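Local coordinates for conserved protein (Methanothermobacter thermautotrophicus, PDB 2WNY) that is of unknown function but probably binds RNA, as a DUF54-family protein whose gene lies in the archaeal exosome superoperon, at residues R5-M16 and D114-A124; G36-A44 and P51-L59. The protein carries 1 engineered substitution. All coordinates share one frame; numbering follows the deposited sequence. Where two conformers were deposited one is given.

In the fold
From the N terminus, strand 8-17 enters first and runs through the middle of a six-stranded antiparallel sheet. The chain then passes through helix 23-30 and folds into the hairpin of strands 40-45 and 51-59, where contact 2 closes a short loop of six residues. Contact 1 closes much later, when strand 115-122 returns to pair with the N-terminal strand across 97 intervening residues, so the hairpin lies wholly within its span. Strand 8-17 lies between strands 51-59 and 115-122, and backbone bonds such as Leu15 with Leu55 join the two contacts. Contact 1 thus holds the sheet's centre, while contact 2 forms one margin.

Contact 1: R5-M16 and D114-A124. Engineered in segment 5-16: Cys14 (natural residue Arg).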
# COMPACT_ATOMS: atom_id res chain seq x y z
N ARG A 5 -1.32 -11.69 16.98
CA ARG A 5 -2.33 -11.05 16.15
C ARG A 5 -1.90 -11.10 14.70
O ARG A 5 -0.71 -10.94 14.37
CB ARG A 5 -2.58 -9.60 16.57
CG ARG A 5 -3.26 -9.46 17.93
CD ARG A 5 -3.51 -8.00 18.28
NE ARG A 5 -3.82 -7.85 19.70
CZ ARG A 5 -5.00 -8.12 20.26
NH1 ARG A 5 -6.01 -8.56 19.52
NH2 ARG A 5 -5.16 -7.95 21.56
N ASP A 6 -2.87 -11.30 13.83
CA ASP A 6 -2.60 -11.25 12.40
C ASP A 6 -2.30 -9.82 11.94
O ASP A 6 -1.47 -9.63 11.05
CB ASP A 6 -3.76 -11.89 11.61
CG ASP A 6 -3.72 -13.43 11.63
OD1 ASP A 6 -2.79 -14.03 12.25
OD2 ASP A 6 -4.62 -14.04 11.01
N MET A 7 -2.95 -8.84 12.58
CA MET A 7 -2.79 -7.39 12.29
C MET A 7 -3.41 -7.03 10.94
O MET A 7 -4.28 -6.15 10.88
CB MET A 7 -1.33 -6.93 12.31
CG MET A 7 -0.61 -7.19 13.61
SD MET A 7 0.91 -6.21 13.66
CE MET A 7 1.51 -6.70 15.29
N ILE A 8 -2.93 -7.68 9.89
CA ILE A 8 -3.48 -7.50 8.55
C ILE A 8 -3.61 -8.88 7.88
O ILE A 8 -2.81 -9.80 8.12
CB ILE A 8 -2.64 -6.52 7.67
CG1 ILE A 8 -1.21 -7.04 7.45
CG2 ILE A 8 -2.62 -5.14 8.28
CD1 ILE A 8 -0.39 -6.24 6.45
N HIS A 9 -4.65 -9.03 7.08
CA HIS A 9 -4.92 -10.33 6.43
C HIS A 9 -4.12 -10.47 5.15
O HIS A 9 -3.54 -11.52 4.84
CB HIS A 9 -6.41 -10.45 6.16
CG HIS A 9 -7.22 -10.62 7.41
ND1 HIS A 9 -7.03 -11.68 8.27
CD2 HIS A 9 -8.22 -9.88 7.93
CE1 HIS A 9 -7.88 -11.58 9.28
NE2 HIS A 9 -8.62 -10.50 9.09
N ASN A 10 -4.11 -9.38 4.39
CA ASN A 10 -3.45 -9.36 3.09
C ASN A 10 -3.27 -7.91 2.66
O ASN A 10 -3.86 -6.99 3.26
CB ASN A 10 -4.27 -10.18 2.08
CG ASN A 10 -5.63 -9.54 1.77
OD1 ASN A 10 -5.69 -8.43 1.25
ND2 ASN A 10 -6.71 -10.25 2.08
N ILE A 11 -2.46 -7.69 1.63
CA ILE A 11 -2.32 -6.36 1.02
C ILE A 11 -2.47 -6.53 -0.48
O ILE A 11 -1.77 -7.37 -1.09
CB ILE A 11 -0.92 -5.75 1.27
CG1 ILE A 11 -0.59 -5.73 2.76
CG2 ILE A 11 -0.86 -4.33 0.68
CD1 ILE A 11 0.72 -5.03 3.09
N SER A 12 -3.39 -5.77 -1.06
CA SER A 12 -3.48 -5.65 -2.51
C SER A 12 -2.68 -4.40 -2.87
O SER A 12 -2.72 -3.40 -2.13
CB SER A 12 -4.92 -5.49 -2.98
OG SER A 12 -5.66 -6.67 -2.80
N TYR A 13 -1.94 -4.45 -3.98
CA TYR A 13 -1.20 -3.27 -4.42
C TYR A 13 -1.34 -3.07 -5.91
O TYR A 13 -1.57 -4.03 -6.68
CB TYR A 13 0.28 -3.32 -3.98
CG TYR A 13 1.06 -4.44 -4.62
CD1 TYR A 13 1.60 -4.30 -5.91
CD2 TYR A 13 1.25 -5.64 -3.96
CE1 TYR A 13 2.29 -5.33 -6.51
CE2 TYR A 13 1.93 -6.67 -4.55
CZ TYR A 13 2.47 -6.50 -5.82
OH TYR A 13 3.16 -7.53 -6.40
N CYS A 14 -1.26 -1.80 -6.30
CA CYS A 14 -1.37 -1.40 -7.67
C CYS A 14 -0.41 -0.23 -7.92
O CYS A 14 -0.34 0.69 -7.11
CB CYS A 14 -2.83 -0.96 -7.91
SG CYS A 14 -3.16 -0.59 -9.56
N LEU A 15 0.33 -0.25 -9.03
CA LEU A 15 1.08 0.97 -9.47
C LEU A 15 1.27 0.92 -10.97
O LEU A 15 1.02 -0.13 -11.60
CB LEU A 15 2.38 1.23 -8.70
CG LEU A 15 3.63 0.36 -8.87
CD1 LEU A 15 4.80 1.07 -8.23
CD2 LEU A 15 3.42 -1.04 -8.30
N MET A 16 1.62 2.06 -11.55
CA MET A 16 1.57 2.21 -12.98
C MET A 16 2.94 2.49 -13.54
O MET A 16 3.79 3.09 -12.87
CB MET A 16 0.60 3.33 -13.36
CG MET A 16 -0.30 3.70 -12.21
SD MET A 16 -1.99 3.99 -12.65
CE MET A 16 -2.65 2.39 -12.21
N ASP A 114 0.48 10.20 -9.05
CA ASP A 114 1.13 8.95 -9.37
C ASP A 114 1.61 8.29 -8.10
O ASP A 114 2.61 8.71 -7.45
CB ASP A 114 2.29 9.17 -10.33
CG ASP A 114 2.63 7.94 -11.14
OD1 ASP A 114 1.81 6.98 -11.20
OD2 ASP A 114 3.72 7.94 -11.74
N ALA A 115 0.88 7.24 -7.72
CA ALA A 115 1.15 6.62 -6.44
C ALA A 115 1.24 5.11 -6.50
O ALA A 115 0.83 4.47 -7.48
CB ALA A 115 0.09 7.06 -5.41
N ILE A 116 1.81 4.56 -5.44
CA ILE A 116 1.71 3.15 -5.15
C ILE A 116 0.45 2.99 -4.30
O ILE A 116 0.37 3.52 -3.20
CB ILE A 116 2.95 2.67 -4.38
CG1 ILE A 116 4.22 3.04 -5.17
CG2 ILE A 116 2.87 1.15 -4.13
CD1 ILE A 116 5.50 2.43 -4.64
N HIS A 117 -0.56 2.30 -4.84
CA HIS A 117 -1.83 2.22 -4.12
C HIS A 117 -1.83 0.91 -3.33
O HIS A 117 -1.66 -0.16 -3.92
CB HIS A 117 -3.03 2.19 -5.08
CG HIS A 117 -3.22 3.44 -5.88
ND1 HIS A 117 -2.33 3.87 -6.85
CD2 HIS A 117 -4.25 4.33 -5.91
CE1 HIS A 117 -2.77 4.98 -7.40
NE2 HIS A 117 -3.93 5.29 -6.85
N LEU A 118 -2.02 1.01 -2.03
CA LEU A 118 -2.20 -0.19 -1.20
C LEU A 118 -3.63 -0.29 -0.67
O LEU A 118 -4.21 0.70 -0.17
CB LEU A 118 -1.22 -0.19 -0.04
CG LEU A 118 0.23 0.17 -0.40
CD1 LEU A 118 1.03 0.39 0.87
CD2 LEU A 118 0.87 -0.91 -1.25
N LYS A 119 -4.22 -1.46 -0.83
CA LYS A 119 -5.49 -1.77 -0.17
C LYS A 119 -5.14 -2.79 0.90
O LYS A 119 -4.87 -3.97 0.60
CB LYS A 119 -6.51 -2.32 -1.17
CG LYS A 119 -7.85 -2.69 -0.53
CD LYS A 119 -8.87 -3.16 -1.56
CE LYS A 119 -8.81 -4.67 -1.80
NZ LYS A 119 -9.10 -5.47 -0.57
N ILE A 120 -5.10 -2.34 2.14
CA ILE A 120 -4.67 -3.17 3.25
C ILE A 120 -5.88 -3.75 4.03
O ILE A 120 -6.61 -3.00 4.69
CB ILE A 120 -3.74 -2.39 4.22
CG1 ILE A 120 -2.54 -1.79 3.49
CG2 ILE A 120 -3.25 -3.34 5.37
CD1 ILE A 120 -1.79 -0.69 4.30
N LYS A 121 -6.07 -5.07 3.94
CA LYS A 121 -7.14 -5.73 4.70
C LYS A 121 -6.74 -5.91 6.17
O LYS A 121 -6.01 -6.83 6.55
CB LYS A 121 -7.55 -7.07 4.07
CG LYS A 121 -8.89 -7.64 4.64
CD LYS A 121 -9.31 -8.88 3.89
CE LYS A 121 -10.52 -9.53 4.55
NZ LYS A 121 -10.85 -10.80 3.86
N VAL A 122 -7.25 -5.01 7.00
CA VAL A 122 -6.93 -4.97 8.41
C VAL A 122 -7.70 -6.06 9.15
O VAL A 122 -8.90 -6.25 8.93
CB VAL A 122 -7.23 -3.58 9.01
CG1 VAL A 122 -7.02 -3.54 10.53
CG2 VAL A 122 -6.37 -2.52 8.30
N GLU A 123 -6.98 -6.81 9.99
CA GLU A 123 -7.62 -7.76 10.90
C GLU A 123 -8.61 -7.00 11.76
O GLU A 123 -8.22 -6.11 12.53
CB GLU A 123 -6.59 -8.47 11.77
CG GLU A 123 -7.15 -9.60 12.61
CD GLU A 123 -6.11 -10.18 13.57
OE1 GLU A 123 -5.18 -9.45 13.99
OE2 GLU A 123 -6.22 -11.38 13.89
N ALA A 124 -9.89 -7.34 11.61
CA ALA A 124 -10.96 -6.63 12.30
C ALA A 124 -12.22 -7.48 12.36
O ALA A 124 -12.72 -7.97 11.35
CB ALA A 124 -11.23 -5.30 11.60
O HOH W 1 -7.21 -13.72 11.76
O HOH W 2 -5.61 -5.23 13.00
O HOH W 3 -6.62 -6.18 0.25
O HOH W 4 1.63 4.47 -10.00
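Glu123 swings its CG away from its own amide nitrogen (chi1 -173°) and, extended from there on, reaches back to the N-terminal loop, where OE1 accepts the Met7 N-H at 2.7 Å from above the carboxylate plane. Its CB lies over one face of the His9 ring, and its carboxylate is turned 80° from that ring. Met7 O receives Glu123 N in return, and water 2 bridges Met7 O and Glu123 O. Asp6 OD2 and Glu123 OE2 are 4.2 Å apart; water 1 donates to both, weakly to Glu123, which probably eases their repulsion.

Beyond His9 the segments form an antiparallel pair of central sheet strands, with Ser12-Lys119 and engineered Cys14-His117 as hydrogen-bonded pairs. On the face packed against helix 62-76, Ile8 CG2 presses on Ile120 CG2 at a tight 3.5 Å, and Ile11 lies alongside Ile120.

The other face is polar: Lys119 bends at its last two torsions and brings NZ to 2.7 Å from water 3, which also bonds Asn10 OD1, Ser12 OG and Lys119 O. At the far end water 4 joins Met16 N to Asp114 OD1 and Ala115 O, while Asp114 OD2 forms a salt bridge with Lys99.

Contact 2: G36-A44 and P51-L59; sequences GATPERESA and PITVLRGRL
Pro39 lays its ring alongside Leu55, CB to CB at 3.6 Å, with both side chains pointing the same way. This packing stands at the start of a beta hairpin whose strands, 40-45 and 51-59, run antiparallel at the margin of the sheet. Glu40-Arg56, Glu42-Val54 and Ala44-Ile52 are its hydrogen-bonded pairs, each joined by two backbone bonds; the shortest runs from Val54 N to Glu42 O at 2.6 Å.

Arg41 and Thr53 share the Pro39-Leu55 face. Arg41 CG lies alongside Leu55 CD2 at 4.2 Å, and Arg41 CB meets Thr53 CG2 at 4.0 Å. In the conformer described, a salt bridge to Glu23 holds the charged end of Arg41, while Leu55 also packs on Val26 of helix 23-30, so this face of the hairpin is turned to that helix.

On the other face Ala44 CB touches both Val54 CG2 (3.8 Å) and Ile52 CG1 (3.9 Å). Glu42, with an unusual chi1 of 105° and a chain extended beyond CG, passes alongside Val54 to form a diagonal salt bridge with Arg56, one hydrogen-bonded pair further along. Its carboxylate plane stands 89° from the guanidinium plane, so a single oxygen takes both donors rather than two oxygens pairing with two nitrogens: Arg56 NE bonds Glu42 OE1 at 2.7 Å, nearly along the C-O axis, and Arg56 NH2 adds a weak second bond to Glu42 OE1 at 3.1 Å.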
# COMPACT_ATOMS: atom_id res chain seq x y z
N GLY A 36 10.35 -7.92 -2.21
CA GLY A 36 10.02 -9.21 -2.79
C GLY A 36 8.72 -9.23 -3.56
O GLY A 36 8.36 -10.27 -4.11
N ALA A 37 8.00 -8.11 -3.64
CA ALA A 37 6.75 -8.14 -4.38
C ALA A 37 7.05 -8.53 -5.83
O ALA A 37 8.02 -8.06 -6.43
CB ALA A 37 6.01 -6.79 -4.30
N THR A 38 6.24 -9.41 -6.38
CA THR A 38 6.39 -9.80 -7.77
C THR A 38 5.04 -9.58 -8.43
O THR A 38 4.18 -10.45 -8.37
CB THR A 38 6.87 -11.25 -7.93
OG1 THR A 38 5.95 -12.14 -7.28
CG2 THR A 38 8.26 -11.43 -7.32
N PRO A 39 4.85 -8.39 -9.01
CA PRO A 39 3.54 -8.02 -9.53
C PRO A 39 3.21 -8.72 -10.83
O PRO A 39 4.11 -9.12 -11.60
CB PRO A 39 3.67 -6.50 -9.77
CG PRO A 39 5.13 -6.25 -9.87
CD PRO A 39 5.82 -7.28 -9.06
N GLU A 40 1.92 -8.91 -11.06
CA GLU A 40 1.42 -9.31 -12.36
C GLU A 40 1.39 -8.05 -13.20
O GLU A 40 1.25 -6.95 -12.66
CB GLU A 40 0.02 -9.93 -12.26
CG GLU A 40 0.01 -11.43 -12.45
CD GLU A 40 -0.90 -12.13 -11.48
OE1 GLU A 40 -1.92 -12.70 -11.94
OE2 GLU A 40 -0.60 -12.10 -10.26
N ARG A 41 1.52 -8.22 -14.51
CA ARG A 41 1.53 -7.11 -15.44
C ARG A 41 0.23 -7.10 -16.22
O ARG A 41 -0.28 -8.16 -16.59
CB ARG A 41 2.68 -7.26 -16.44
CG ARG A 41 4.00 -7.60 -15.81
CD ARG A 41 5.13 -7.55 -16.82
NE ARG A 41 6.31 -7.02 -16.15
CZ ARG A 41 6.85 -7.56 -15.06
NH1 ARG A 41 6.32 -8.66 -14.54
NH2 ARG A 41 7.91 -7.02 -14.50
N GLU A 42 -0.30 -5.91 -16.48
CA GLU A 42 -1.42 -5.83 -17.40
C GLU A 42 -1.40 -4.48 -18.09
O GLU A 42 -1.09 -3.46 -17.45
CB GLU A 42 -2.77 -6.14 -16.70
CG GLU A 42 -3.66 -4.94 -16.40
CD GLU A 42 -4.87 -5.30 -15.55
OE1 GLU A 42 -5.05 -4.67 -14.48
OE2 GLU A 42 -5.63 -6.20 -15.95
N SER A 43 -1.73 -4.47 -19.37
CA SER A 43 -1.77 -3.24 -20.14
C SER A 43 -3.07 -2.51 -19.81
O SER A 43 -4.12 -3.14 -19.67
CB SER A 43 -1.66 -3.57 -21.63
OG SER A 43 -1.83 -2.41 -22.42
N ALA A 44 -2.99 -1.19 -19.65
CA ALA A 44 -4.18 -0.37 -19.35
C ALA A 44 -3.95 1.05 -19.84
O ALA A 44 -2.98 1.31 -20.54
CB ALA A 44 -4.51 -0.37 -17.83
N PRO A 51 -1.06 5.12 -22.26
CA PRO A 51 -0.98 3.67 -22.08
C PRO A 51 -0.01 3.38 -20.96
O PRO A 51 1.04 4.02 -20.86
CB PRO A 51 -0.46 3.15 -23.43
CG PRO A 51 0.13 4.34 -24.12
CD PRO A 51 -0.40 5.58 -23.50
N ILE A 52 -0.39 2.46 -20.10
CA ILE A 52 0.44 2.08 -18.96
C ILE A 52 0.50 0.57 -18.86
O ILE A 52 -0.34 -0.15 -19.43
CB ILE A 52 -0.11 2.62 -17.63
CG1 ILE A 52 -1.55 2.13 -17.40
CG2 ILE A 52 -0.03 4.16 -17.60
CD1 ILE A 52 -2.14 2.49 -16.02
N THR A 53 1.53 0.09 -18.18
CA THR A 53 1.48 -1.23 -17.62
C THR A 53 1.02 -1.02 -16.19
O THR A 53 1.57 -0.18 -15.48
CB THR A 53 2.85 -1.91 -17.60
OG1 THR A 53 3.30 -2.07 -18.94
CG2 THR A 53 2.74 -3.30 -16.98
N VAL A 54 0.00 -1.76 -15.79
CA VAL A 54 -0.37 -1.80 -14.37
C VAL A 54 0.36 -2.96 -13.74
O VAL A 54 0.32 -4.08 -14.26
CB VAL A 54 -1.91 -1.96 -14.18
CG1 VAL A 54 -2.25 -2.34 -12.75
CG2 VAL A 54 -2.60 -0.68 -14.56
N LEU A 55 1.05 -2.69 -12.63
CA LEU A 55 1.67 -3.74 -11.82
C LEU A 55 0.79 -3.95 -10.61
O LEU A 55 0.63 -3.05 -9.80
CB LEU A 55 3.08 -3.31 -11.37
CG LEU A 55 4.01 -2.98 -12.55
CD1 LEU A 55 5.28 -2.25 -12.02
CD2 LEU A 55 4.40 -4.24 -13.34
N ARG A 56 0.21 -5.14 -10.51
CA ARG A 56 -0.73 -5.49 -9.46
C ARG A 56 -0.32 -6.77 -8.72
O ARG A 56 0.32 -7.66 -9.28
CB ARG A 56 -2.10 -5.78 -10.07
CG ARG A 56 -2.99 -4.61 -10.30
CD ARG A 56 -4.36 -5.12 -10.78
NE ARG A 56 -4.95 -4.27 -11.81
CZ ARG A 56 -5.87 -3.32 -11.59
NH1 ARG A 56 -6.33 -3.09 -10.36
NH2 ARG A 56 -6.32 -2.60 -12.61
N GLY A 57 -0.74 -6.88 -7.46
CA GLY A 57 -0.54 -8.11 -6.71
C GLY A 57 -1.46 -8.12 -5.52
O GLY A 57 -2.00 -7.08 -5.11
N ARG A 58 -1.68 -9.32 -5.01
CA ARG A 58 -2.31 -9.54 -3.72
C ARG A 58 -1.34 -10.42 -2.96
O ARG A 58 -0.99 -11.55 -3.38
CB ARG A 58 -3.70 -10.15 -3.86
CG ARG A 58 -4.54 -10.06 -2.58
CD ARG A 58 -5.80 -10.87 -2.73
NE ARG A 58 -6.27 -11.47 -1.48
CZ ARG A 58 -5.61 -12.39 -0.77
NH1 ARG A 58 -4.40 -12.81 -1.13
NH2 ARG A 58 -6.16 -12.87 0.34
N LEU A 59 -0.86 -9.87 -1.85
CA LEU A 59 0.16 -10.48 -1.06
C LEU A 59 -0.47 -10.98 0.24
O LEU A 59 -1.16 -10.21 0.92
CB LEU A 59 1.22 -9.42 -0.75
CG LEU A 59 2.27 -9.80 0.28
CD1 LEU A 59 3.41 -10.54 -0.41
CD2 LEU A 59 2.77 -8.55 1.00
O HOH W 5 -1.12 -11.41 -7.32